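Local coordinates for helianthamide (Stichodactyla helianthus, PDB 4X0N), which inhibits pancreatic alpha-amylase as a compact, disulfide-rich sea anemone miniprotein of the beta-defensin fold, at residues C6-G11 / C38-P43. Residues are numbered along the deposited sequence; the frame is centred on the assembly and turned at random.
Sequences CYIYHG and CCYKTP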
ATOM      1  N   CYS B   6       0.221  16.307   9.587  1.00 17.20           N
ATOM      2  CA  CYS B   6      -1.144  15.973   9.213  1.00 16.85           C
ATOM      3  C   CYS B   6      -1.231  15.780   7.711  1.00 18.84           C
ATOM      4  O   CYS B   6      -1.196  16.731   6.935  1.00 14.35           O
ATOM      5  CB  CYS B   6      -2.118  17.048   9.708  1.00 17.08           C
ATOM      6  SG  CYS B   6      -1.523  18.746   9.552  1.00 13.65           S
ATOM      7  N   TYR B   7      -1.351  14.515   7.323  1.00 20.13           N
ATOM      8  CA  TYR B   7      -1.379  14.119   5.925  1.00 13.72           C
ATOM      9  C   TYR B   7      -2.737  14.414   5.318  1.00 13.33           C
ATOM     10  O   TYR B   7      -3.772  14.111   5.906  1.00 16.07           O
ATOM     11  CB  TYR B   7      -1.071  12.628   5.786  1.00 13.99           C
ATOM     12  CG  TYR B   7      -1.198  12.113   4.371  1.00 14.44           C
ATOM     13  CD1 TYR B   7      -0.159  12.258   3.462  1.00 14.69           C
ATOM     14  CD2 TYR B   7      -2.359  11.487   3.942  1.00 13.11           C
ATOM     15  CE1 TYR B   7      -0.275  11.791   2.164  1.00 16.63           C
ATOM     16  CE2 TYR B   7      -2.485  11.017   2.650  1.00 15.56           C
ATOM     17  CZ  TYR B   7      -1.442  11.170   1.764  1.00 14.54           C
ATOM     18  OH  TYR B   7      -1.575  10.700   0.479  1.00 11.97           O
ATOM     19  N   ILE B   8      -2.722  15.008   4.131  1.00 14.02           N
ATOM     20  CA  ILE B   8      -3.949  15.381   3.440  1.00 15.35           C
ATOM     21  C   ILE B   8      -4.117  14.579   2.158  1.00 13.94           C
ATOM     22  O   ILE B   8      -5.130  13.909   1.959  1.00 18.57           O
ATOM     23  CB  ILE B   8      -4.016  16.891   3.156  1.00 15.50           C
ATOM     24  CG1 ILE B   8      -3.980  17.674   4.470  1.00 14.11           C
ATOM     25  CG2 ILE B   8      -5.266  17.232   2.358  1.00 10.29           C
ATOM     26  CD1 ILE B   8      -3.995  19.164   4.285  1.00 11.83           C
ATOM     27  N   TYR B   9      -3.111  14.646   1.295  1.00 13.63           N
ATOM     28  CA  TYR B   9      -3.130  13.909   0.041  1.00 13.30           C
ATOM     29  C   TYR B   9      -1.702  13.798  -0.491  1.00 11.94           C
ATOM     30  O   TYR B   9      -0.778  14.366   0.088  1.00 13.53           O
ATOM     31  CB  TYR B   9      -4.049  14.598  -0.978  1.00 10.74           C
ATOM     32  CG  TYR B   9      -4.294  13.773  -2.220  1.00 12.15           C
ATOM     33  CD1 TYR B   9      -4.947  12.549  -2.141  1.00 14.05           C
ATOM     34  CD2 TYR B   9      -3.857  14.204  -3.464  1.00  9.48           C
ATOM     35  CE1 TYR B   9      -5.169  11.783  -3.266  1.00 10.94           C
ATOM     36  CE2 TYR B   9      -4.073  13.442  -4.596  1.00 11.25           C
ATOM     37  CZ  TYR B   9      -4.732  12.233  -4.490  1.00 11.49           C
ATOM     38  OH  TYR B   9      -4.948  11.461  -5.608  1.00 11.77           O
ATOM     39  N   HIS B  10      -1.530  13.059  -1.584  1.00 12.62           N
ATOM     40  CA  HIS B  10      -0.213  12.814  -2.172  1.00 15.43           C
ATOM     41  C   HIS B  10       0.593  14.087  -2.431  1.00 16.68           C
ATOM     42  O   HIS B  10       0.256  14.881  -3.308  1.00 18.92           O
ATOM     43  CB  HIS B  10      -0.346  11.980  -3.448  1.00 12.27           C
ATOM     44  CG  HIS B  10      -1.182  10.750  -3.283  1.00 11.57           C
ATOM     45  ND1 HIS B  10      -0.918   9.791  -2.325  1.00 11.82           N
ATOM     46  CD2 HIS B  10      -2.271  10.316  -3.954  1.00 11.32           C
ATOM     47  CE1 HIS B  10      -1.813   8.826  -2.414  1.00 12.19           C
ATOM     48  NE2 HIS B  10      -2.649   9.118  -3.394  1.00 12.80           N
ATOM     49  N   GLY B  11       1.663  14.266  -1.663  1.00 16.95           N
ATOM     50  CA  GLY B  11       2.524  15.426  -1.798  1.00 16.32           C
ATOM     51  C   GLY B  11       2.071  16.619  -0.975  1.00 17.10           C
ATOM     52  O   GLY B  11       2.635  17.708  -1.087  1.00 17.36           O
ATOM     53  N   CYS B  38      -4.684  21.963  10.702  1.00 16.94           N
ATOM     54  CA  CYS B  38      -3.558  21.473   9.917  1.00 14.26           C
ATOM     55  C   CYS B  38      -3.107  22.571   8.962  1.00 13.77           C
ATOM     56  O   CYS B  38      -3.872  23.024   8.115  1.00 12.77           O
ATOM     57  CB  CYS B  38      -3.946  20.214   9.141  1.00 19.43           C
ATOM     58  SG  CYS B  38      -2.638  19.570   8.067  1.00 15.03           S
ATOM     59  N   CYS B  39      -1.853  22.988   9.100  1.00 13.47           N
ATOM     60  CA  CYS B  39      -1.337  24.126   8.352  1.00 14.42           C
ATOM     61  C   CYS B  39      -0.357  23.654   7.290  1.00 14.42           C
ATOM     62  O   CYS B  39       0.739  23.186   7.600  1.00 16.10           O
ATOM     63  CB  CYS B  39      -0.657  25.119   9.300  1.00 17.28           C
ATOM     64  SG  CYS B  39      -1.737  25.799  10.590  1.00 16.86           S
ATOM     65  N   TYR B  40      -0.758  23.779   6.030  1.00 15.12           N
ATOM     66  CA  TYR B  40       0.006  23.196   4.942  1.00 16.31           C
ATOM     67  C   TYR B  40       0.227  24.183   3.809  1.00 17.69           C
ATOM     68  O   TYR B  40      -0.363  25.262   3.781  1.00 20.66           O
ATOM     69  CB  TYR B  40      -0.728  21.967   4.399  1.00 16.20           C
ATOM     70  CG  TYR B  40      -2.094  22.268   3.810  1.00 13.50           C
ATOM     71  CD1 TYR B  40      -2.285  22.313   2.435  1.00 14.92           C
ATOM     72  CD2 TYR B  40      -3.193  22.504   4.628  1.00 15.51           C
ATOM     73  CE1 TYR B  40      -3.529  22.584   1.892  1.00 14.83           C
ATOM     74  CE2 TYR B  40      -4.442  22.779   4.093  1.00 14.61           C
ATOM     75  CZ  TYR B  40      -4.604  22.816   2.725  1.00 13.31           C
ATOM     76  OH  TYR B  40      -5.840  23.088   2.185  1.00 12.93           O
ATOM     77  N   LYS B  41       1.092  23.796   2.878  1.00 18.00           N
ATOM     78  CA  LYS B  41       1.203  24.461   1.593  1.00 20.82           C
ATOM     79  C   LYS B  41       1.109  23.384   0.523  1.00 22.13           C
ATOM     80  O   LYS B  41       1.650  22.291   0.691  1.00 25.72           O
ATOM     81  CB  LYS B  41       2.543  25.187   1.470  1.00 23.34           C
ATOM     82  CG  LYS B  41       2.898  26.063   2.658  1.00 26.91           C
ATOM     83  CD  LYS B  41       4.262  26.708   2.468  1.00 35.23           C
ATOM     84  CE  LYS B  41       4.708  27.459   3.717  1.00 43.30           C
ATOM     85  NZ  LYS B  41       4.926  26.549   4.880  1.00 36.62           N
ATOM     86  N   THR B  42       0.423  23.680  -0.573  1.00 22.25           N
ATOM     87  CA  THR B  42       0.418  22.757  -1.696  1.00 25.17           C
ATOM     88  C   THR B  42       1.588  23.095  -2.605  1.00 25.58           C
ATOM     89  O   THR B  42       1.899  24.268  -2.809  1.00 28.59           O
ATOM     90  CB  THR B  42      -0.898  22.828  -2.494  1.00 22.48           C
ATOM     91  OG1 THR B  42      -1.029  24.123  -3.095  1.00 28.38           O
ATOM     92  CG2 THR B  42      -2.088  22.570  -1.584  1.00 16.79           C
ATOM     93  N   PRO B  43       2.246  22.065  -3.155  1.00 22.17           N
ATOM     94  CA  PRO B  43       3.410  22.293  -4.020  1.00 22.51           C
ATOM     95  C   PRO B  43       3.005  22.674  -5.445  1.00 24.91           C
ATOM     96  O   PRO B  43       3.795  22.515  -6.376  1.00 28.95           O
ATOM     97  CB  PRO B  43       4.140  20.949  -3.989  1.00 18.57           C
ATOM     98  CG  PRO B  43       3.078  19.952  -3.690  1.00 18.42           C
ATOM     99  CD  PRO B  43       2.073  20.641  -2.819  1.00 16.19           C
TER
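Cys6 and Cys38 are joined covalently, SG to SG at 2.0 Å, and the S–S bond is turned by a torsion of 91°. Next to this bridge, Ile8 reaches across so that only its terminal methyl does the touching: CD1 sits over one face of the Tyr40 ring, 3.6 Å from the centroid and 17° off the ring normal, a CH-pi contact. Ile8 CD1 comes closest to Tyr40 CD2, at 3.5 Å, and also packs against Cys38 SG at 4.0 Å. The extended chain of Ile8, CD1 anti to CA (chi2 178°), carries the methyl out to the ring, and the two side chains cross at about a right angle. An alanine in place of Tyr40 would probably leave the Ile8 methyl without the aromatic face it rests on and open a gap over that methyl. Farther along, Gly11 O meets Pro43 CD at 3.5 Å. Strands 6-9 and 37-40 are not sheet neighbours: strand 12-17 runs between them, antiparallel to both, and its Val12 touches Tyr40 and Pro43. Ile8 and Tyr9 form a classic beta bulge opposite Val12. A disulfide spanning an intervening strand, with the Cys16–Cys33 and Cys20–Cys39 bridges nearby, is consistent with the small, cystine-stabilised antiparallel sheet of beta-defensin-like proteins.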